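Local coordinates for protein 2''-aminoglycoside nucleotidyltransferase (PDB 4WQK) that confers resistance to aminoglycosides such as kanamycin, gentamicin and tobramycin by adenylating their 2''-hydroxyl group in a magnesium-dependent reaction, at residues V7-I10 and H11-A15; W30-D33 and A34-R38; A79-D83 and E84-C88; A101-P104 and Q105-P109. All blocks are in the same frame, centred on the assembly; numbering follows the deposited sequence.

Contact 1 (V7-I10 and H11-A15)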
loop_
_atom_site.group_PDB
_atom_site.type_symbol
_atom_site.label_atom_id
_atom_site.label_comp_id
_atom_site.label_asym_id
_atom_site.label_seq_id
_atom_site.Cartn_x
_atom_site.Cartn_y
_atom_site.Cartn_z
ATOM N N VAL A 7 -0.418 5.936 13.623
ATOM C CA VAL A 7 -1.388 6.914 13.095
ATOM C C VAL A 7 -0.752 8.301 13.094
ATOM O O VAL A 7 -0.795 9.008 12.071
ATOM C CB VAL A 7 -2.699 6.938 13.907
ATOM C CG1 VAL A 7 -3.552 8.165 13.534
ATOM C CG2 VAL A 7 -3.511 5.666 13.625
ATOM N N THR A 8 -0.094 8.658 14.188
ATOM C CA THR A 8 0.527 9.978 14.287
ATOM C C THR A 8 1.611 10.101 13.216
ATOM O O THR A 8 1.720 11.136 12.531
ATOM C CB THR A 8 1.119 10.206 15.675
ATOM O OG1 THR A 8 0.060 10.197 16.643
ATOM C CG2 THR A 8 1.814 11.547 15.727
ATOM N N LEU A 9 2.384 9.024 12.984
ATOM C CA LEU A 9 3.424 9.051 11.967
ATOM C C LEU A 9 2.874 9.155 10.553
ATOM O O LEU A 9 3.393 9.926 9.727
ATOM C CB LEU A 9 4.323 7.808 12.109
ATOM C CG LEU A 9 5.438 7.758 11.059
ATOM C CD1 LEU A 9 6.405 8.934 11.210
ATOM C CD2 LEU A 9 6.193 6.440 11.275
ATOM N N ILE A 10 1.824 8.399 10.229
ATOM C CA ILE A 10 1.137 8.494 8.953
ATOM C C ILE A 10 0.676 9.939 8.736
ATOM O O ILE A 10 0.888 10.506 7.645
ATOM C CB ILE A 10 -0.070 7.521 8.876
ATOM C CG1 ILE A 10 0.439 6.085 8.760
ATOM C CG2 ILE A 10 -0.943 7.867 7.682
ATOM C CD1 ILE A 10 -0.669 5.017 8.998
ATOM N N HIS A 11 0.067 10.528 9.754
ATOM C CA HIS A 11 -0.394 11.922 9.575
ATOM C C HIS A 11 0.804 12.855 9.340
ATOM O O HIS A 11 0.732 13.768 8.459
ATOM C CB HIS A 11 -1.226 12.420 10.770
ATOM C CG HIS A 11 -2.626 11.864 10.799
ATOM N ND1 HIS A 11 -3.635 12.490 11.505
ATOM C CD2 HIS A 11 -3.189 10.779 10.221
ATOM C CE1 HIS A 11 -4.759 11.803 11.357
ATOM N NE2 HIS A 11 -4.511 10.749 10.592
ATOM N N LYS A 12 1.893 12.683 10.076
ATOM C CA LYS A 12 3.074 13.536 9.817
ATOM C C LYS A 12 3.637 13.372 8.407
ATOM O O LYS A 12 4.003 14.374 7.768
ATOM C CB LYS A 12 4.200 13.253 10.808
ATOM C CG LYS A 12 3.971 13.762 12.189
ATOM C CD LYS A 12 5.139 13.413 13.126
ATOM C CE LYS A 12 4.933 14.058 14.492
ATOM N NZ LYS A 12 5.323 13.111 15.565
ATOM N N ILE A 13 3.756 12.138 7.915
ATOM C CA ILE A 13 4.270 11.901 6.571
ATOM C C ILE A 13 3.369 12.553 5.535
ATOM O O ILE A 13 3.863 13.241 4.605
ATOM C CB ILE A 13 4.388 10.400 6.310
ATOM C CG1 ILE A 13 5.496 9.831 7.181
ATOM C CG2 ILE A 13 4.719 10.130 4.852
ATOM C CD1 ILE A 13 5.423 8.292 7.280
ATOM N N LEU A 14 2.051 12.360 5.669
ATOM C CA LEU A 14 1.143 12.879 4.661
ATOM C C LEU A 14 1.089 14.399 4.735
ATOM O O LEU A 14 0.900 15.064 3.690
ATOM C CB LEU A 14 -0.250 12.288 4.815
ATOM C CG LEU A 14 -0.238 10.781 4.556
ATOM C CD1 LEU A 14 -1.680 10.320 4.672
ATOM C CD2 LEU A 14 0.283 10.451 3.162
ATOM N N ALA A 15 1.242 15.013 5.923
ATOM C CA ALA A 15 1.271 16.482 6.021
ATOM C C ALA A 15 2.462 17.013 5.229
ATOM O O ALA A 15 2.337 18.005 4.487
ATOM C CB ALA A 15 1.360 16.926 7.435
#
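Val7 lays its CG1 methyl over one face of the His11 imidazole, a CH-pi contact in which CG1 sits 4.3 Å from the ring centroid and 21° off the normal, shifted toward the NE2 rim. The two side chains run alongside each other one turn apart on helix 5-19 of the N-terminal domain. With CG1 opposite the backbone N (chi1 167°), this methyl is turned toward the following turn of the helix, while CG2 is left to pack on Trp30. The ring is tethered at its outer end by a hydrogen bond from NE2 to the carbonyl O of Ile116, which ties the helix to the small two-stranded sheet of the C-terminal domain. On the buried side, Leu9 CG meets Ile13 CD1 at 3.8 Å, the two side chains crossing at a slant, and Ile10 CG2 lies beside Leu14 CD1 at 4.0 Å with both chains pointing the same way. Thr8 and Lys12 form the outer ridge: the lysine chain runs back along the helix until NZ is 3.8 Å from Thr8 CG2, a carbon rather than a polar partner. Beneath these pairs run four i to i+4 backbone bonds, such as His11 N to Val7 O at 2.9 Å. The helix is thus amphipathic: Leu9 and Ile13 pack against the hairpin of strands 76-81 and 84-93, Ile10 on Trp30 and Leu14 against strand 119-121. Because a carbonyl O can only accept, the bond to Ile116 O indicates a proton on NE2 and, with the Val7 methyl over one face, limits rotation of the ring.

Contact 2 (W30-D33 and A34-R38)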
loop_
_atom_site.group_PDB
_atom_site.type_symbol
_atom_site.label_atom_id
_atom_site.label_comp_id
_atom_site.label_asym_id
_atom_site.label_seq_id
_atom_site.Cartn_x
_atom_site.Cartn_y
_atom_site.Cartn_z
ATOM N N TRP A 30 -2.624 -1.225 6.137
ATOM C CA TRP A 30 -3.171 0.086 6.480
ATOM C C TRP A 30 -4.139 0.608 5.404
ATOM O O TRP A 30 -5.068 1.333 5.735
ATOM C CB TRP A 30 -2.039 1.108 6.709
ATOM C CG TRP A 30 -1.708 1.263 8.166
ATOM C CD1 TRP A 30 -0.566 0.873 8.786
ATOM C CD2 TRP A 30 -2.558 1.814 9.173
ATOM N NE1 TRP A 30 -0.639 1.183 10.131
ATOM C CE2 TRP A 30 -1.845 1.775 10.392
ATOM C CE3 TRP A 30 -3.840 2.362 9.154
ATOM C CZ2 TRP A 30 -2.397 2.232 11.607
ATOM C CZ3 TRP A 30 -4.390 2.813 10.344
ATOM C CH2 TRP A 30 -3.665 2.741 11.563
ATOM N N ALA A 31 -3.943 0.211 4.136
ATOM C CA ALA A 31 -4.873 0.657 3.080
ATOM C C ALA A 31 -6.232 0.024 3.266
ATOM O O ALA A 31 -7.304 0.672 3.038
ATOM C CB ALA A 31 -4.362 0.326 1.698
ATOM N N ILE A 32 -6.239 -1.250 3.682
ATOM C CA ILE A 32 -7.496 -1.929 4.002
ATOM C C ILE A 32 -8.232 -1.186 5.138
ATOM O O ILE A 32 -9.415 -0.877 5.015
ATOM C CB ILE A 32 -7.247 -3.410 4.393
ATOM C CG1 ILE A 32 -6.614 -4.140 3.195
ATOM C CG2 ILE A 32 -8.539 -4.094 4.890
ATOM C CD1 ILE A 32 -6.128 -5.546 3.535
ATOM N N ASP A 33 -7.517 -0.874 6.212
ATOM C CA ASP A 33 -8.144 -0.195 7.354
ATOM C C ASP A 33 -8.572 1.213 6.964
ATOM O O ASP A 33 -9.640 1.651 7.412
ATOM C CB ASP A 33 -7.192 -0.157 8.550
ATOM C CG ASP A 33 -7.114 -1.493 9.278
ATOM O OD1 ASP A 33 -7.668 -2.535 8.789
ATOM O OD2 ASP A 33 -6.507 -1.519 10.377
ATOM N N ALA A 34 -7.778 1.871 6.117
ATOM C CA ALA A 34 -8.144 3.223 5.672
ATOM C C ALA A 34 -9.441 3.187 4.837
ATOM O O ALA A 34 -10.347 4.006 5.045
ATOM C CB ALA A 34 -7.012 3.831 4.936
ATOM N N ARG A 35 -9.536 2.255 3.883
ATOM C CA ARG A 35 -10.744 2.165 3.081
ATOM C C ARG A 35 -11.942 1.796 3.934
ATOM O O ARG A 35 -13.088 2.231 3.677
ATOM C CB ARG A 35 -10.574 1.124 1.959
ATOM C CG ARG A 35 -9.701 1.656 0.853
ATOM C CD ARG A 35 -9.670 0.750 -0.382
ATOM N NE ARG A 35 -8.920 1.480 -1.386
ATOM C CZ ARG A 35 -9.450 2.354 -2.236
ATOM N NH1 ARG A 35 -10.773 2.567 -2.255
ATOM N NH2 ARG A 35 -8.654 3.014 -3.073
ATOM N N LEU A 36 -11.737 0.939 4.951
ATOM C CA LEU A 36 -12.833 0.589 5.838
ATOM C C LEU A 36 -13.218 1.725 6.820
ATOM O O LEU A 36 -14.337 1.787 7.321
ATOM C CB LEU A 36 -12.516 -0.664 6.650
ATOM C CG LEU A 36 -12.333 -1.864 5.722
ATOM C CD1 LEU A 36 -11.853 -2.996 6.593
ATOM C CD2 LEU A 36 -13.649 -2.250 5.076
ATOM N N GLY A 37 -12.248 2.598 7.071
ATOM C CA GLY A 37 -12.419 3.644 8.067
ATOM C C GLY A 37 -12.400 3.113 9.473
ATOM O O GLY A 37 -13.035 3.678 10.361
ATOM N N ARG A 38 -11.693 2.013 9.693
ATOM C CA ARG A 38 -11.667 1.372 10.997
ATOM C C ARG A 38 -10.328 0.657 11.151
ATOM O O ARG A 38 -9.895 -0.082 10.256
ATOM C CB ARG A 38 -12.826 0.351 11.187
ATOM C CG ARG A 38 -14.293 0.849 10.922
ATOM C CD ARG A 38 -14.832 1.876 11.967
ATOM N NE ARG A 38 -16.275 1.835 12.219
ATOM C CZ ARG A 38 -16.870 2.682 13.068
ATOM N NH1 ARG A 38 -16.118 3.566 13.678
ATOM N NH2 ARG A 38 -18.193 2.629 13.363
#
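Ile32 holds CG2 trans to its backbone N (chi1 -62°, measured to CG1), and Leu36 holds CG trans to its carbonyl carbon (chi1 -63°), so that CG2 of Ile32 and CD1 of Leu36 meet at 3.9 Å. The two side chains lie side by side, and Leu36 CG also rests 3.2 Å from Ile32 O. Both pack on helix 147-160 of the C-terminal domain, a contact across the domain boundary. Arg35 leans its CG on Ala31 O, 3.4 Å away, before an extended chain carries the guanidinium to a salt bridge with Glu113 and a cation-pi contact with Trp126. The helix 28-36 closes in a Schellman motif, with Gly37 at C-prime and phi at 72°. Arg38 N reaches back to Asp33 O over 3.1 Å, while the Gly37 N to Ala34 O bond of the motif is weak at 3.1 Å. Gly37 N also makes a weak bond to Asp33 O, which therefore receives two N-H groups. The reversal brings Arg38 O to 3.2 Å from Asp33 CB, beside the root of a carboxylate whose OD1 bonds to Thr40 OG1 and OD2 to His43 NE2.

Contact 3 (A79-D83 and E84-C88)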
loop_
_atom_site.group_PDB
_atom_site.type_symbol
_atom_site.label_atom_id
_atom_site.label_comp_id
_atom_site.label_asym_id
_atom_site.label_seq_id
_atom_site.Cartn_x
_atom_site.Cartn_y
_atom_site.Cartn_z
ATOM N N ALA A 79 12.303 2.061 4.984
ATOM C CA ALA A 79 12.823 3.146 5.809
ATOM C C ALA A 79 12.387 2.947 7.247
ATOM O O ALA A 79 11.388 2.262 7.526
ATOM C CB ALA A 79 12.317 4.473 5.306
ATOM N N GLU A 80 13.163 3.489 8.180
ATOM C CA GLU A 80 12.737 3.474 9.571
ATOM C C GLU A 80 12.681 4.893 10.098
ATOM O O GLU A 80 13.527 5.718 9.787
ATOM C CB GLU A 80 13.659 2.611 10.458
ATOM C CG GLU A 80 15.094 3.043 10.519
ATOM C CD GLU A 80 15.897 2.211 11.510
ATOM O OE1 GLU A 80 15.947 0.965 11.363
ATOM O OE2 GLU A 80 16.466 2.814 12.452
ATOM N N ILE A 81 11.648 5.173 10.876
ATOM C CA ILE A 81 11.541 6.443 11.595
ATOM C C ILE A 81 11.225 6.048 13.029
ATOM O O ILE A 81 10.164 5.491 13.300
ATOM C CB ILE A 81 10.437 7.333 11.000
ATOM C CG1 ILE A 81 10.679 7.601 9.505
ATOM C CG2 ILE A 81 10.289 8.646 11.815
ATOM C CD1 ILE A 81 9.522 8.370 8.851
ATOM N N GLY A 82 12.168 6.283 13.932
ATOM C CA GLY A 82 12.039 5.807 15.296
ATOM C C GLY A 82 11.943 4.291 15.301
ATOM O O GLY A 82 12.766 3.613 14.673
ATOM N N ASP A 83 10.908 3.764 15.943
ATOM C CA ASP A 83 10.715 2.319 16.049
ATOM C C ASP A 83 9.837 1.789 14.924
ATOM O O ASP A 83 9.510 0.602 14.902
ATOM C CB ASP A 83 10.079 1.951 17.395
ATOM C CG ASP A 83 11.003 2.191 18.565
ATOM O OD1 ASP A 83 12.225 1.955 18.418
ATOM O OD2 ASP A 83 10.500 2.596 19.639
ATOM N N GLU A 84 9.448 2.655 13.988
ATOM C CA GLU A 84 8.516 2.248 12.938
ATOM C C GLU A 84 9.159 2.064 11.569
ATOM O O GLU A 84 10.104 2.742 11.210
ATOM C CB GLU A 84 7.344 3.254 12.823
ATOM C CG GLU A 84 6.547 3.462 14.113
ATOM C CD GLU A 84 5.876 2.198 14.621
ATOM O OE1 GLU A 84 5.620 1.266 13.822
ATOM O OE2 GLU A 84 5.613 2.122 15.838
ATOM N N LEU A 85 8.605 1.110 10.836
ATOM C CA LEU A 85 9.089 0.748 9.511
ATOM C C LEU A 85 8.128 1.215 8.433
ATOM O O LEU A 85 6.913 1.086 8.567
ATOM C CB LEU A 85 9.286 -0.772 9.407
ATOM C CG LEU A 85 10.688 -1.381 9.526
ATOM C CD1 LEU A 85 11.724 -0.417 10.101
ATOM C CD2 LEU A 85 10.621 -2.654 10.349
ATOM N N LEU A 86 8.699 1.779 7.378
ATOM C CA LEU A 86 7.981 2.147 6.168
ATOM C C LEU A 86 8.402 1.243 5.014
ATOM O O LEU A 86 9.596 1.172 4.677
ATOM C CB LEU A 86 8.283 3.584 5.761
ATOM C CG LEU A 86 8.096 4.705 6.759
ATOM C CD1 LEU A 86 8.301 6.014 6.015
ATOM C CD2 LEU A 86 6.705 4.587 7.342
ATOM N N ASP A 87 7.430 0.621 4.371
ATOM C CA ASP A 87 7.708 -0.307 3.249
ATOM C C ASP A 87 7.230 0.393 1.986
ATOM O O ASP A 87 6.026 0.499 1.763
ATOM C CB ASP A 87 6.971 -1.624 3.500
ATOM C CG ASP A 87 7.185 -2.663 2.408
ATOM O OD1 ASP A 87 7.798 -2.368 1.378
ATOM O OD2 ASP A 87 6.696 -3.806 2.608
ATOM N N CYS A 88 8.171 0.908 1.196
ATOM C CA CYS A 88 7.852 1.876 0.176
ATOM C C CYS A 88 8.050 1.318 -1.239
ATOM O O CYS A 88 9.112 0.767 -1.519
ATOM C CB CYS A 88 8.749 3.101 0.352
ATOM S SG CYS A 88 8.508 3.940 1.915
#
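A tight two-residue beta hairpin joins strand 76-81 to strand 84-93 in the mixed sheet of the nucleotidyltransferase fold, and Ile81 and Glu84 close it. Gly82 and Asp83 occupy the corners of a type II' turn, Gly82 with phi and psi of 61° and -127°. Ile81 and Glu84 form a hydrogen-bonded antiparallel pair, with Ile81 N bonded to Glu84 O at 2.9 Å and Glu84 N returning to Ile81 O. Next comes the non-hydrogen-bonded pair of Glu80 and Leu85, where Glu80 CA approaches Glu84 O at 3.2 Å in a CA-H...O contact. Beyond it Ala79 and Leu86 are again joined by two bonds, and that from Leu86 N to Ala79 O is 2.7 Å long and almost straight at 178°. Ala79, Ile81, Glu84 and Leu86 share one face of the sheet. On it CD1 of Ile81 and CD1 of Leu86 touch at 3.9 Å from side chains set at a slant to each other, and Ala79 CB lies 4.2 Å from Leu86 CB. Helices 5-19 and 55-64 pack on this face, with Leu9 against Ile81 and Val62 against Ala79 and Leu86. The Glu84 side chain bends at chi2, and its carboxylate bonds through OE1 to Gln6 NE2. One residue past Leu86, Asp87 presents OD2 to a magnesium ion, completing a site with Asp45 and Asp47; it is the inferred proton acceptor. At the turn, Glu84 N stands 3.0 Å from Ile81 O and above the carbonyl plane instead of on a lone pair.

Contact 4 (A101-P104 and Q105-P109)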
loop_
_atom_site.group_PDB
_atom_site.type_symbol
_atom_site.label_atom_id
_atom_site.label_comp_id
_atom_site.label_asym_id
_atom_site.label_seq_id
_atom_site.Cartn_x
_atom_site.Cartn_y
_atom_site.Cartn_z
ATOM N N ALA A 101 3.716 -1.158 -11.233
ATOM C CA ALA A 101 4.097 -2.076 -12.339
ATOM C C ALA A 101 3.390 -3.390 -12.182
ATOM O O ALA A 101 3.373 -3.962 -11.088
ATOM C CB ALA A 101 5.597 -2.296 -12.384
ATOM N N GLU A 102 2.802 -3.822 -13.288
ATOM C CA GLU A 102 2.156 -5.137 -13.417
ATOM C C GLU A 102 0.809 -5.232 -12.659
ATOM O O GLU A 102 0.143 -6.272 -12.717
ATOM C CB GLU A 102 3.109 -6.267 -12.940
ATOM C CG GLU A 102 4.507 -6.274 -13.613
ATOM C CD GLU A 102 5.373 -7.462 -13.163
ATOM O OE1 GLU A 102 6.425 -7.242 -12.515
ATOM O OE2 GLU A 102 4.993 -8.613 -13.445
ATOM N N ALA A 103 0.378 -4.164 -11.991
ATOM C CA ALA A 103 -0.884 -4.195 -11.241
ATOM C C ALA A 103 -2.077 -3.877 -12.148
ATOM O O ALA A 103 -1.907 -3.316 -13.247
ATOM C CB ALA A 103 -0.820 -3.194 -10.086
ATOM N N PRO A 104 -3.290 -4.220 -11.720
ATOM C CA PRO A 104 -4.478 -3.839 -12.487
ATOM C C PRO A 104 -4.600 -2.322 -12.606
ATOM O O PRO A 104 -4.261 -1.615 -11.634
ATOM C CB PRO A 104 -5.645 -4.443 -11.693
ATOM C CG PRO A 104 -5.020 -5.545 -10.903
ATOM C CD PRO A 104 -3.651 -5.040 -10.541
ATOM N N GLN A 105 -5.099 -1.837 -13.742
ATOM C CA GLN A 105 -5.276 -0.380 -13.931
ATOM C C GLN A 105 -6.115 0.198 -12.789
ATOM O O GLN A 105 -7.059 -0.450 -12.321
ATOM C CB GLN A 105 -5.962 -0.089 -15.260
ATOM C CG GLN A 105 -6.165 1.417 -15.525
ATOM C CD GLN A 105 -6.750 1.763 -16.898
ATOM O OE1 GLN A 105 -7.312 0.915 -17.599
ATOM N NE2 GLN A 105 -6.629 3.028 -17.272
ATOM N N GLY A 106 -5.789 1.414 -12.358
ATOM C CA GLY A 106 -6.553 2.046 -11.281
ATOM C C GLY A 106 -5.906 1.837 -9.928
ATOM O O GLY A 106 -6.532 2.107 -8.882
ATOM N N SER A 107 -4.661 1.366 -9.897
ATOM C CA SER A 107 -4.021 1.015 -8.640
ATOM C C SER A 107 -3.780 2.199 -7.700
ATOM O O SER A 107 -3.693 1.999 -6.496
ATOM C CB SER A 107 -2.677 0.274 -8.892
ATOM O OG SER A 107 -1.753 1.071 -9.619
ATOM N N CYS A 108 -3.693 3.409 -8.272
ATOM C CA CYS A 108 -3.335 4.594 -7.489
ATOM C C CYS A 108 -4.350 5.684 -7.784
ATOM O O CYS A 108 -4.049 6.634 -8.498
ATOM C CB CYS A 108 -1.911 5.084 -7.862
ATOM S SG CYS A 108 -0.613 3.904 -7.434
ATOM N N PRO A 109 -5.570 5.569 -7.259
ATOM C CA PRO A 109 -6.627 6.537 -7.645
ATOM C C PRO A 109 -6.325 7.954 -7.128
ATOM O O PRO A 109 -5.780 8.113 -6.013
ATOM C CB PRO A 109 -7.900 5.984 -6.963
ATOM C CG PRO A 109 -7.432 4.928 -6.008
ATOM C CD PRO A 109 -6.056 4.479 -6.393
#
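Pro104, Gln105 and Ser107 shape a sharp reversal in the C-terminal-domain loop between strands 98-99 and 114-116; the backbone angles of Gln105 and Gly106 fit a type II beta turn running from Pro104 to Ser107. Pro104 opens the turn, its ring resting on Trp131 of helix 126-139, and Gln105 and Gly106 take the corners. Gln105, with CG trans to its backbone N (chi1 -179°) and the chain extended beyond, carries its amide away from the proline and along the outside of the loop. Gly106 has a phi of 96°, which lets the chain swing back so that Ser107 N comes to 3.5 Å from Pro104 O. Ser107 points CB into the concave side of the turn, and its OG takes the crowded position between backbone N and carbonyl carbon. There OG bonds to Glu99 OE1 and Ile100 N, while Glu99 OE2 takes Gly106 N, so one carboxylate spans the second half of the turn. Upstream in the same loop lies Ala101, a kanamycin A-binding residue. Across the mouth of the reversal, Ala103 CB faces Ser107 CB at 4.1 Å, and Ser107 CB lies 3.7 Å from Pro104 O.

Contacts 1, 2 and 3 follow one another along the N-terminal domain, and contact 4 comes after them in the C-terminal domain. Helix 5-19 of contact 1 is the bridge: Val7 and Ile10 pack on Trp30 of contact 2, while Leu9 and Ile13 meet Ile81, Glu84 and Leu86 of the hairpin in contact 3. Contacts 2 and 3 themselves do not touch, their nearest atoms being about 7 Å apart. Contact 4, whose centre is about 24 Å from those of contacts 1 and 3, meets contact 2 where Arg35 packs on Pro109. Kanamycin binds in the cleft between the domains; Asp87 belongs to the N-terminal one and kanamycin-binding Ala101 to the C-terminal, consistent with their facing each other across it.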